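Local coordinates for stringent starvation protein A homolog (Haemophilus influenzae, PDB 3LYK) that probably forms an equimolar complex with the RNA polymerase holoenzyme but not with the core enzyme, and belongs to the glutathione S-transferase superfamily, at the interface of chains A and B. Residues are numbered along the deposited sequence; one frame, centred on the assembly and turned at random. Chains: chain A/B, Stringent starvation protein A homolog.

Contact 1: the interface of chains A and B. Residues chain A 93, 96-97, 100; chain B 66-67, 69-70.
A:Leu97, on helix 89-105, puts its forked tip against the ring of B:Phe66 at the end of strand 63-66. Its CB leads to CG, which lies near ring atom CZ. From there CD1 sits over the ring centre, 3.7 Å above the plane, in a CH-pi contact. CD1 also meets the B:Phe66 carbonyl O and the CD1 of B:Ile70. The other branch, CD2 of A:Leu97, is 3.8 Å from CE2 of B:Phe66. The leucine and the phenylalanine side chains meet at about a right angle. B:Phe66 holds CG between its backbone N and carbonyl carbon (chi1 47°), which directs the ring to the leucine. One turn further along, A:Leu100 CD2 touches CB of B:Asn67 at 3.7 Å. The B:Asn67 side-chain OD1 accepts a hydrogen bond from B:Ile70 N at 3.0 Å, in the carbonyl plane. This bond caps the start of helix 68-78 and would steady the B:Asn67 side chain beside A:Leu100. B:Ile70 sends CD1 to the backbone O of A:Arg96 at 3.6 Å and lies beside the arginine CB. The A:Arg96 chain runs extended from CG to NE, and a water bridges its NH1 (2.7 Å) to B:Ile70 O (2.9 Å). The patch joins the first helix of the C-terminal domain of one subunit to the N-terminal domain of the other, in a two-fold pairing that resembles GST-family dimers and is probably the biological one.

Contact 2: the interface of chains A and B. Residues chain A 89-90, 93-94; chain B 63, 65, 74, 78.
B:Tyr74 OH, the phenol oxygen, accepts a hydrogen bond from B:Arg78 NH2 at 2.7 Å. The bond is bent, with 133° at the hydrogen, and the oxygen lies 29° out of the guanidinium plane. Both residues belong to helix 68-78. The bond ties the far end of the tyrosine to the arginine tip and would limit how the ring can turn. The ring meets the start of helix 89-105 of the other chain. Its CG stands anti to the backbone N (chi1 167°), which carries the CD1-CE1 side to that helix. The carbonyl carbon of A:Pro89 lies at the ring edge, in its plane, and A:Pro89 O is 3.7 Å from CD1. A:Val90 runs alongside the tyrosine and points the same way. Its CG2 branch touches CE1 at 4.0 Å and also comes near the phenol oxygen. The A:Pro89 ring continues the contact, with CG 3.8 Å from CA of B:Arg78. Here it is the arginine backbone and CB that meet the proline, while the guanidinium reaches back to the tyrosine. The methyl CB of A:Ala93 fits between B:Tyr74 CD1 and the branches of B:Leu65, and A:Ala93 CB is 3.8 Å from B:Leu65 CD2. Beyond it, B:Leu63 CD1 packs on the aliphatic part of A:Lys94, 3.7 Å from CG. The next carbon, A:Lys94 CD, also lies near that methyl, and the chain then bends at CG-CD. Strand 63-66 and helix 68-78 thus form an apolar seat for the first turns of helix 89-105. The site probably contributes to holding the two subunits together as a dimer.

Contact 1: the interface of chains A and B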
# COMPACT_ATOMS: atom_id res chain seq x y z
N ALA A 93 -4.85 8.01 -8.27
CA ALA A 93 -5.60 6.98 -7.56
C ALA A 93 -5.86 5.80 -8.50
O ALA A 93 -5.70 4.66 -8.11
CB ALA A 93 -6.99 7.57 -7.01
N ARG A 96 -2.54 3.97 -8.80
CA ARG A 96 -2.36 3.17 -7.59
C ARG A 96 -3.19 1.92 -7.57
O ARG A 96 -2.70 0.85 -7.15
CB ARG A 96 -2.57 3.96 -6.32
CG ARG A 96 -1.48 5.02 -6.10
CD ARG A 96 -1.69 5.61 -4.76
NE ARG A 96 -0.65 6.55 -4.38
CZ ARG A 96 -0.86 7.85 -4.14
NH1 ARG A 96 -2.09 8.38 -4.26
NH2 ARG A 96 0.16 8.62 -3.78
N LEU A 97 -4.41 2.01 -8.07
CA LEU A 97 -5.31 0.87 -8.01
C LEU A 97 -4.92 -0.19 -9.05
O LEU A 97 -4.96 -1.37 -8.74
CB LEU A 97 -6.75 1.31 -8.25
CG LEU A 97 -7.81 0.32 -7.78
CD1 LEU A 97 -7.78 0.14 -6.24
CD2 LEU A 97 -9.21 0.82 -8.25
N LEU A 100 -1.92 -1.98 -7.48
CA LEU A 100 -2.42 -2.91 -6.46
C LEU A 100 -2.96 -4.19 -7.13
O LEU A 100 -2.65 -5.29 -6.68
CB LEU A 100 -3.51 -2.24 -5.59
CG LEU A 100 -4.15 -3.17 -4.54
CD1 LEU A 100 -3.15 -3.47 -3.42
CD2 LEU A 100 -5.43 -2.56 -3.93
N PHE B 66 -11.19 1.17 -4.17
CA PHE B 66 -11.23 0.33 -2.97
C PHE B 66 -9.82 0.28 -2.47
O PHE B 66 -8.90 0.84 -3.12
CB PHE B 66 -11.78 -1.08 -3.26
CG PHE B 66 -11.18 -1.73 -4.47
CD1 PHE B 66 -10.05 -2.53 -4.35
CD2 PHE B 66 -11.72 -1.49 -5.74
CE1 PHE B 66 -9.48 -3.13 -5.48
CE2 PHE B 66 -11.16 -2.09 -6.88
CZ PHE B 66 -10.03 -2.90 -6.74
N ASN B 67 -9.62 -0.39 -1.34
CA ASN B 67 -8.42 -0.26 -0.51
C ASN B 67 -8.37 1.07 0.22
O ASN B 67 -8.31 2.15 -0.40
CB ASN B 67 -7.11 -0.50 -1.31
CG ASN B 67 -5.89 -0.45 -0.44
OD1 ASN B 67 -5.42 0.62 -0.08
ND2 ASN B 67 -5.36 -1.62 -0.08
N ARG B 69 -6.09 2.55 2.10
CA ARG B 69 -4.89 3.42 1.94
C ARG B 69 -5.00 4.24 0.63
O ARG B 69 -4.74 5.43 0.61
CB ARG B 69 -3.59 2.58 2.01
CG ARG B 69 -2.36 3.25 1.43
CD ARG B 69 -1.18 2.21 1.26
NE ARG B 69 -1.51 1.10 0.36
CZ ARG B 69 -1.38 1.11 -0.97
NH1 ARG B 69 -0.95 2.19 -1.60
NH2 ARG B 69 -1.68 0.04 -1.69
N ILE B 70 -5.41 3.62 -0.44
CA ILE B 70 -5.56 4.33 -1.70
C ILE B 70 -6.66 5.38 -1.61
O ILE B 70 -6.52 6.50 -2.11
CB ILE B 70 -5.88 3.36 -2.85
CG1 ILE B 70 -4.65 2.46 -3.09
CG2 ILE B 70 -6.23 4.12 -4.15
CD1 ILE B 70 -4.81 1.54 -4.27
O HOH W 1 -4.69 7.49 -4.20

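Contact 2: the interface of chains A and B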
# COMPACT_ATOMS: atom_id res chain seq x y z
N PRO A 89 -5.24 14.11 -8.70
CA PRO A 89 -5.61 13.09 -7.70
C PRO A 89 -6.38 11.89 -8.28
O PRO A 89 -6.07 10.75 -7.93
CB PRO A 89 -6.48 13.89 -6.68
CG PRO A 89 -5.87 15.30 -6.76
CD PRO A 89 -5.59 15.48 -8.25
N VAL A 90 -7.30 12.14 -9.20
CA VAL A 90 -8.07 11.03 -9.82
C VAL A 90 -7.12 10.07 -10.57
O VAL A 90 -7.15 8.85 -10.33
CB VAL A 90 -9.24 11.52 -10.76
CG1 VAL A 90 -9.81 10.35 -11.56
CG2 VAL A 90 -10.38 12.16 -9.95
N ALA A 93 -4.85 8.01 -8.27
CA ALA A 93 -5.60 6.98 -7.56
C ALA A 93 -5.86 5.80 -8.50
O ALA A 93 -5.70 4.66 -8.11
CB ALA A 93 -6.99 7.57 -7.01
N LYS A 94 -6.27 6.09 -9.72
CA LYS A 94 -6.46 5.03 -10.72
C LYS A 94 -5.17 4.21 -10.92
O LYS A 94 -5.22 2.98 -10.92
CB LYS A 94 -6.99 5.63 -12.01
CG LYS A 94 -8.45 6.07 -11.84
CD LYS A 94 -9.01 6.84 -13.05
CE LYS A 94 -9.31 5.94 -14.21
NZ LYS A 94 -10.39 6.57 -15.03
N LEU B 63 -15.75 7.21 -11.00
CA LEU B 63 -14.55 6.69 -10.34
C LEU B 63 -14.94 5.66 -9.29
O LEU B 63 -15.80 5.95 -8.43
CB LEU B 63 -13.75 7.83 -9.70
CG LEU B 63 -12.50 7.48 -8.88
CD1 LEU B 63 -11.35 6.88 -9.73
CD2 LEU B 63 -12.03 8.68 -8.09
N LEU B 65 -13.09 3.45 -6.26
CA LEU B 65 -11.87 3.09 -5.51
C LEU B 65 -12.14 2.07 -4.41
O LEU B 65 -13.17 2.14 -3.77
CB LEU B 65 -11.26 4.36 -4.86
CG LEU B 65 -10.72 5.43 -5.81
CD1 LEU B 65 -10.12 6.57 -5.00
CD2 LEU B 65 -9.67 4.83 -6.77
N TYR B 74 -6.05 9.40 -1.86
CA TYR B 74 -6.88 10.14 -2.80
C TYR B 74 -7.60 11.35 -2.15
O TYR B 74 -7.64 12.47 -2.72
CB TYR B 74 -7.89 9.18 -3.43
CG TYR B 74 -9.03 9.87 -4.19
CD1 TYR B 74 -8.79 10.51 -5.42
CD2 TYR B 74 -10.34 9.92 -3.66
CE1 TYR B 74 -9.83 11.18 -6.12
CE2 TYR B 74 -11.35 10.57 -4.34
CZ TYR B 74 -11.09 11.19 -5.57
OH TYR B 74 -12.10 11.82 -6.26
N ARG B 78 -6.98 15.15 -3.13
CA ARG B 78 -8.04 15.93 -3.75
C ARG B 78 -8.53 17.11 -2.86
O ARG B 78 -8.81 18.20 -3.37
CB ARG B 78 -9.23 15.06 -4.09
CG ARG B 78 -10.36 15.87 -4.76
CD ARG B 78 -11.32 14.94 -5.45
NE ARG B 78 -12.54 15.64 -5.84
CZ ARG B 78 -13.75 15.06 -5.94
NH1 ARG B 78 -14.81 15.80 -6.29
NH2 ARG B 78 -13.94 13.76 -5.65

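Contact 1 and contact 2 are neighbouring parts of one interface, with their C-alpha centres about 8 Å apart. They share A:Ala93, and both use helix 89-105 of chain A. Contact 2 takes the start of that helix, and contact 1 continues from A:Ala93 to A:Leu100. On chain B both draw on strand 63-66 and helix 68-78, so one helix lies against a strand, a helix and the residue joining them. The two-fold symmetry repeats both contacts with the chains exchanged. Together they pair the N-terminal domain of each subunit with the C-terminal domain of the other, consistent with a GST-like dimer.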